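Local coordinates for putative cytoplasmic protein (Salmonella typhimurium LT2, PDB 2Q02) that is of unknown function but binds zinc in a xylose isomerase-like TIM barrel and may act as an isomerase, at residues A[117-122]-A[155-160]; A[199-204]-A[222-227]. All blocks are in the same frame, centred on the assembly; numbering follows the deposited sequence.

Both interactions belong to one xylose isomerase-like TIM barrel, at well-separated places: their centres lie about 30 Å apart. Interaction 1 joins two outer helices, 115-130 and 151-161. It is buried and apolar, built from branched aliphatic side chains, with one glutamate at its exposed edge. Interaction 2 is partly buried and joins no pair of helices. It ties the loop after strand 193-198 to the turn that leads into helix 226-235. Here the chemistry is mostly polar, with an aspartate carboxylate gathering N-H groups and a single valine-selenomethionine contact beside it. Interaction 2 starts right after a strand that carries the zinc ligand His197. Interaction 1 lies between two helices of the outer layer.

Interaction 1 of 2, residues A[117-122]-A[155-160]; sequences VTVEAI and QQLIRE
Leu157 of helix 151-161 packs against Thr118, Val119 and Ile122 of helix 115-130. The axes of the two short segments come within 8.9 Å and cross at -60°. Leu157 can be followed outward. Its CB sits 4.0 Å from Val119 CG2 and also touches the Ile122 tip. The first torsion (chi1 -65°) sets CG beside the backbone N, and from there the two methyls fork to different residues. CD1 meets the methyl of Thr118, with Leu157 CD1 3.7 Å from Thr118 CG2. CD2 turns to Val119, where Leu157 CD2 is 3.8 Å from Val119 CG2. The Thr118 and Leu157 side chains cross at about a right angle.

Val119 CG2 is a shared methyl. Besides Leu157 it meets the carboxylate of Glu160, with OE2 of Glu160 3.6 Å from CG2 of Val119. This is a van der Waals contact at the exposed edge. The extended glutamate chain reaches across the valine at about a right angle. On the inner side Ile122 CD1 lies 3.9 Å from Ile158 CG1. The CB of Ile158 points away from helix 115-130, but its CG1 still touches. Ile122 and Ile158 also cross at about a right angle.

Thr118 offers only its carbon side here. Its OG1 is hydrogen-bonded to Asn77. Ile158 also touches Val167 of strand 166-170, while Val119 and Ile122 both reach Ala161, one residue beyond 155-160. The contact thus continues from the helix pair to the strand layer beneath it. Helices 115-130 and 151-161 follow the adjacent parallel strands 101-104 and 135-138. Apolar packing between such successive helices is typical of the outer layer of a TIM barrel.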
loop_
_atom_site.group_PDB
_atom_site.type_symbol
_atom_site.label_atom_id
_atom_site.label_comp_id
_atom_site.label_asym_id
_atom_site.label_seq_id
_atom_site.Cartn_x
_atom_site.Cartn_y
_atom_site.Cartn_z
ATOM N N VAL A 117 22.320 2.764 -7.435
ATOM C CA VAL A 117 22.106 3.098 -6.027
ATOM C C VAL A 117 20.816 2.450 -5.490
ATOM O O VAL A 117 20.805 1.949 -4.375
ATOM C CB VAL A 117 22.093 4.629 -5.801
ATOM C CG1 VAL A 117 21.629 4.997 -4.417
ATOM C CG2 VAL A 117 23.472 5.200 -6.072
ATOM N N THR A 118 19.732 2.469 -6.269
ATOM C CA THR A 118 18.500 1.781 -5.864
ATOM C C THR A 118 18.738 0.277 -5.667
ATOM O O THR A 118 18.273 -0.304 -4.702
ATOM C CB THR A 118 17.291 2.029 -6.864
ATOM O OG1 THR A 118 16.888 3.395 -6.817
ATOM C CG2 THR A 118 16.063 1.202 -6.521
ATOM N N VAL A 119 19.432 -0.352 -6.605
ATOM C CA VAL A 119 19.746 -1.773 -6.504
ATOM C C VAL A 119 20.555 -2.071 -5.225
ATOM O O VAL A 119 20.216 -3.001 -4.464
ATOM C CB VAL A 119 20.496 -2.256 -7.754
ATOM C CG1 VAL A 119 21.134 -3.602 -7.521
ATOM C CG2 VAL A 119 19.540 -2.350 -8.922
ATOM N N GLU A 120 21.617 -1.291 -4.991
ATOM C CA GLU A 120 22.364 -1.397 -3.748
ATOM C C GLU A 120 21.462 -1.258 -2.513
ATOM O O GLU A 120 21.607 -1.990 -1.536
ATOM C CB GLU A 120 23.507 -0.382 -3.621
ATOM C CG GLU A 120 24.570 -0.818 -2.592
ATOM C CD GLU A 120 25.208 -2.195 -2.937
ATOM O OE1 GLU A 120 25.296 -2.528 -4.155
ATOM O OE2 GLU A 120 25.616 -2.945 -2.008
ATOM N N ALA A 121 20.527 -0.328 -2.545
ATOM C CA ALA A 121 19.602 -0.166 -1.413
ATOM C C ALA A 121 18.697 -1.394 -1.207
ATOM O O ALA A 121 18.417 -1.807 -0.081
ATOM C CB ALA A 121 18.743 1.104 -1.576
ATOM N N ILE A 122 18.228 -1.975 -2.301
ATOM C CA ILE A 122 17.398 -3.166 -2.230
ATOM C C ILE A 122 18.199 -4.324 -1.641
ATOM O O ILE A 122 17.668 -5.052 -0.784
ATOM C CB ILE A 122 16.771 -3.553 -3.592
ATOM C CG1 ILE A 122 15.741 -2.511 -4.027
ATOM C CG2 ILE A 122 16.069 -4.900 -3.521
ATOM C CD1 ILE A 122 15.353 -2.635 -5.489
ATOM N N GLN A 155 10.488 -4.020 -10.756
ATOM C CA GLN A 155 10.624 -5.476 -10.756
ATOM C C GLN A 155 11.995 -5.902 -11.310
ATOM O O GLN A 155 12.609 -6.851 -10.833
ATOM C CB GLN A 155 9.495 -6.141 -11.562
ATOM C CG GLN A 155 8.147 -6.060 -10.904
ATOM C CD GLN A 155 7.040 -6.794 -11.672
ATOM O OE1 GLN A 155 7.063 -6.907 -12.910
ATOM N NE2 GLN A 155 6.062 -7.309 -10.923
ATOM N N GLN A 156 12.479 -5.168 -12.301
ATOM C CA GLN A 156 13.779 -5.461 -12.897
ATOM C C GLN A 156 14.917 -5.245 -11.902
ATOM O O GLN A 156 15.843 -6.062 -11.810
ATOM C CB GLN A 156 14.004 -4.596 -14.132
ATOM C CG GLN A 156 15.095 -5.126 -15.019
ATOM C CD GLN A 156 15.510 -4.134 -16.078
ATOM O OE1 GLN A 156 14.747 -3.828 -17.012
ATOM N NE2 GLN A 156 16.726 -3.618 -15.940
ATOM N N LEU A 157 14.845 -4.138 -11.178
ATOM C CA LEU A 157 15.871 -3.780 -10.205
ATOM C C LEU A 157 15.931 -4.806 -9.074
ATOM O O LEU A 157 17.019 -5.195 -8.645
ATOM C CB LEU A 157 15.599 -2.366 -9.656
ATOM C CG LEU A 157 15.698 -1.215 -10.685
ATOM C CD1 LEU A 157 15.590 0.093 -9.988
ATOM C CD2 LEU A 157 17.002 -1.240 -11.529
ATOM N N ILE A 158 14.756 -5.236 -8.612
ATOM C CA ILE A 158 14.639 -6.286 -7.591
ATOM C C ILE A 158 15.345 -7.583 -8.043
ATOM O O ILE A 158 16.108 -8.194 -7.272
ATOM C CB ILE A 158 13.139 -6.514 -7.201
ATOM C CG1 ILE A 158 12.672 -5.347 -6.315
ATOM C CG2 ILE A 158 12.900 -7.831 -6.468
ATOM C CD1 ILE A 158 11.181 -5.254 -6.102
ATOM N N ARG A 159 15.116 -7.973 -9.296
ATOM C CA ARG A 159 15.791 -9.140 -9.867
ATOM C C ARG A 159 17.296 -8.967 -9.923
ATOM O O ARG A 159 18.041 -9.892 -9.621
ATOM C CB ARG A 159 15.292 -9.457 -11.275
ATOM C CG ARG A 159 13.844 -9.891 -11.364
ATOM C CD ARG A 159 13.561 -10.577 -12.671
ATOM N NE ARG A 159 13.733 -9.687 -13.830
ATOM C CZ ARG A 159 12.800 -8.865 -14.326
ATOM N NH1 ARG A 159 11.603 -8.775 -13.763
ATOM N NH2 ARG A 159 13.072 -8.124 -15.392
ATOM N N GLU A 160 17.753 -7.791 -10.314
ATOM C CA GLU A 160 19.182 -7.529 -10.392
ATOM C C GLU A 160 19.838 -7.575 -9.008
ATOM O O GLU A 160 20.977 -8.026 -8.860
ATOM C CB GLU A 160 19.364 -6.160 -11.014
ATOM C CG GLU A 160 20.751 -5.807 -11.385
ATOM C CD GLU A 160 20.784 -4.423 -11.951
ATOM O OE1 GLU A 160 19.891 -4.099 -12.786
ATOM O OE2 GLU A 160 21.695 -3.668 -11.549
#

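Interaction 2 of 2, residues A[199-204]-A[222-227]; sequences SGVEDT and DVMQNY
Val201 is extended and its carbonyl accepts the backbone N-H of Val223, with Val201 O 2.7 Å from Val223 N and the donor nearly in line with the C=O. Asp222 CG is anti to its backbone N (chi1 175°), which carries the carboxylate over to Gly200 and Val201. Val201 N donates to Asp222 OD1 at 3.2 Å, fairly straight (162°), on the anti side but clearly out of the carboxylate plane. Met224 N reaches the same Asp222 OD1 at 3.0 Å from the other face, well above the plane (68°). This bond, to the N-H two residues on, makes an Asx turn. It leads into helix 226-235, with Gln225 at the N-cap. The contact closes the long beta-alpha loop after strand 193-198, at its C-terminal end, where TIM barrels place their active sites; the zinc ligand His197 lies on that strand.

Asn226 ND2 meets Asp222 OD2 on the syn side at 2.7 Å, and Asn226 N approaches it almost head-on. Four N-H groups therefore share one carboxylate, which would probably keep it ionised. Asn226 ND2 also makes a weak, bent bond to Ser199 O (3.1 Å), and Asn226 OD1 lies just as near that carbonyl. Thr171 OG1 bonds to Asn226 OD1.

Selenomethionine Met224 lays its end methyl against Val201. CE of Met224 is 3.3 Å from CG2 of Val201, a doubtfully short contact. Phe172 and His175 of helix 171-176 also touch Met224. Ser199 OG bonds to Arg215, and the Ser199 side chain is about 5 Å from those of the zinc ligands Asp170 and Glu245.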
loop_
_atom_site.group_PDB
_atom_site.type_symbol
_atom_site.label_atom_id
_atom_site.label_comp_id
_atom_site.label_asym_id
_atom_site.label_seq_id
_atom_site.Cartn_x
_atom_site.Cartn_y
_atom_site.Cartn_z
ATOM N N SER A 199 -7.801 2.976 -4.690
ATOM C CA SER A 199 -8.454 4.199 -4.268
ATOM C C SER A 199 -8.944 4.838 -5.544
ATOM O O SER A 199 -8.424 4.546 -6.631
ATOM C CB SER A 199 -7.518 5.140 -3.501
ATOM O OG SER A 199 -6.778 5.969 -4.358
ATOM N N GLY A 200 -9.965 5.672 -5.412
ATOM C CA GLY A 200 -10.540 6.356 -6.550
ATOM C C GLY A 200 -10.267 7.838 -6.453
ATOM O O GLY A 200 -10.013 8.351 -5.368
ATOM N N VAL A 201 -10.305 8.503 -7.602
ATOM C CA VAL A 201 -10.247 9.967 -7.696
ATOM C C VAL A 201 -11.364 10.402 -8.636
ATOM O O VAL A 201 -11.455 9.874 -9.735
ATOM C CB VAL A 201 -8.908 10.406 -8.289
ATOM C CG1 VAL A 201 -8.961 11.827 -8.850
ATOM C CG2 VAL A 201 -7.816 10.256 -7.244
ATOM N N GLU A 202 -12.220 11.327 -8.201
ATOM C CA GLU A 202 -13.298 11.860 -9.059
ATOM C C GLU A 202 -12.884 13.207 -9.663
ATOM O O GLU A 202 -13.485 13.679 -10.640
ATOM C CB GLU A 202 -14.601 12.007 -8.259
ATOM C CG GLU A 202 -15.012 10.751 -7.484
ATOM C CD GLU A 202 -16.362 10.884 -6.773
ATOM O OE1 GLU A 202 -16.751 12.017 -6.392
ATOM O OE2 GLU A 202 -17.041 9.844 -6.599
ATOM N N ASP A 203 -11.835 13.792 -9.072
ATOM C CA ASP A 203 -11.315 15.115 -9.416
ATOM C C ASP A 203 -10.745 15.142 -10.828
ATOM O O ASP A 203 -9.844 14.365 -11.179
ATOM C CB ASP A 203 -10.235 15.524 -8.407
ATOM C CG ASP A 203 -10.109 17.037 -8.240
ATOM O OD1 ASP A 203 -9.576 17.732 -9.145
ATOM O OD2 ASP A 203 -10.516 17.525 -7.162
ATOM N N THR A 204 -11.258 16.080 -11.610
ATOM C CA THR A 204 -11.006 16.177 -13.038
ATOM C C THR A 204 -9.851 17.100 -13.413
ATOM O O THR A 204 -9.656 17.365 -14.605
ATOM C CB THR A 204 -12.250 16.750 -13.732
ATOM O OG1 THR A 204 -12.563 18.026 -13.148
ATOM C CG2 THR A 204 -13.425 15.795 -13.572
ATOM N N ASP A 222 -15.144 7.584 -10.694
ATOM C CA ASP A 222 -13.677 7.353 -10.644
ATOM C C ASP A 222 -13.024 7.675 -11.995
ATOM O O ASP A 222 -13.499 7.255 -13.043
ATOM C CB ASP A 222 -13.349 5.894 -10.204
ATOM C CG ASP A 222 -11.827 5.556 -10.242
ATOM O OD1 ASP A 222 -10.961 6.421 -9.971
ATOM O OD2 ASP A 222 -11.476 4.397 -10.533
ATOM N N VAL A 223 -11.929 8.416 -11.955
ATOM C CA VAL A 223 -11.228 8.855 -13.163
ATOM C C VAL A 223 -10.092 7.881 -13.568
ATOM O O VAL A 223 -9.609 7.906 -14.705
ATOM C CB VAL A 223 -10.709 10.330 -12.963
ATOM C CG1 VAL A 223 -9.475 10.652 -13.805
ATOM C CG2 VAL A 223 -11.840 11.330 -13.248
HETATM N N MSE A 224 -9.689 7.003 -12.660
HETATM C CA MSE A 224 -8.436 6.280 -12.849
HETATM C C MSE A 224 -8.559 4.866 -13.423
HETATM O O MSE A 224 -7.532 4.208 -13.633
HETATM C CB MSE A 224 -7.671 6.246 -11.532
HETATM C CG MSE A 224 -7.583 7.597 -10.901
HETATM SE SE MSE A 224 -6.151 7.688 -9.681
HETATM C CE MSE A 224 -5.921 9.507 -9.782
ATOM N N GLN A 225 -9.786 4.412 -13.684
ATOM C CA GLN A 225 -10.035 3.092 -14.257
ATOM C C GLN A 225 -9.641 1.945 -13.318
ATOM O O GLN A 225 -9.029 0.971 -13.743
ATOM C CB GLN A 225 -9.345 2.936 -15.627
ATOM C CG GLN A 225 -10.068 3.666 -16.757
ATOM C CD GLN A 225 -9.602 3.222 -18.141
ATOM O OE1 GLN A 225 -10.128 2.263 -18.707
ATOM N NE2 GLN A 225 -8.613 3.923 -18.689
ATOM N N ASN A 226 -9.997 2.052 -12.042
ATOM C CA ASN A 226 -9.700 0.966 -11.104
ATOM C C ASN A 226 -10.364 -0.354 -11.514
ATOM O O ASN A 226 -9.703 -1.377 -11.495
ATOM C CB ASN A 226 -10.103 1.329 -9.667
ATOM C CG ASN A 226 -9.125 2.282 -9.013
ATOM O OD1 ASN A 226 -8.342 1.897 -8.142
ATOM N ND2 ASN A 226 -9.163 3.533 -9.438
ATOM N N TYR A 227 -11.652 -0.317 -11.890
ATOM C CA TYR A 227 -12.381 -1.527 -12.288
ATOM C C TYR A 227 -11.603 -2.232 -13.367
ATOM O O TYR A 227 -11.409 -3.443 -13.294
ATOM C CB TYR A 227 -13.806 -1.219 -12.806
ATOM C CG TYR A 227 -14.679 -2.467 -13.060
ATOM C CD1 TYR A 227 -15.419 -3.046 -12.030
ATOM C CD2 TYR A 227 -14.755 -3.063 -14.330
ATOM C CE1 TYR A 227 -16.220 -4.186 -12.251
ATOM C CE2 TYR A 227 -15.548 -4.205 -14.561
ATOM C CZ TYR A 227 -16.280 -4.770 -13.513
ATOM O OH TYR A 227 -17.069 -5.911 -13.710
#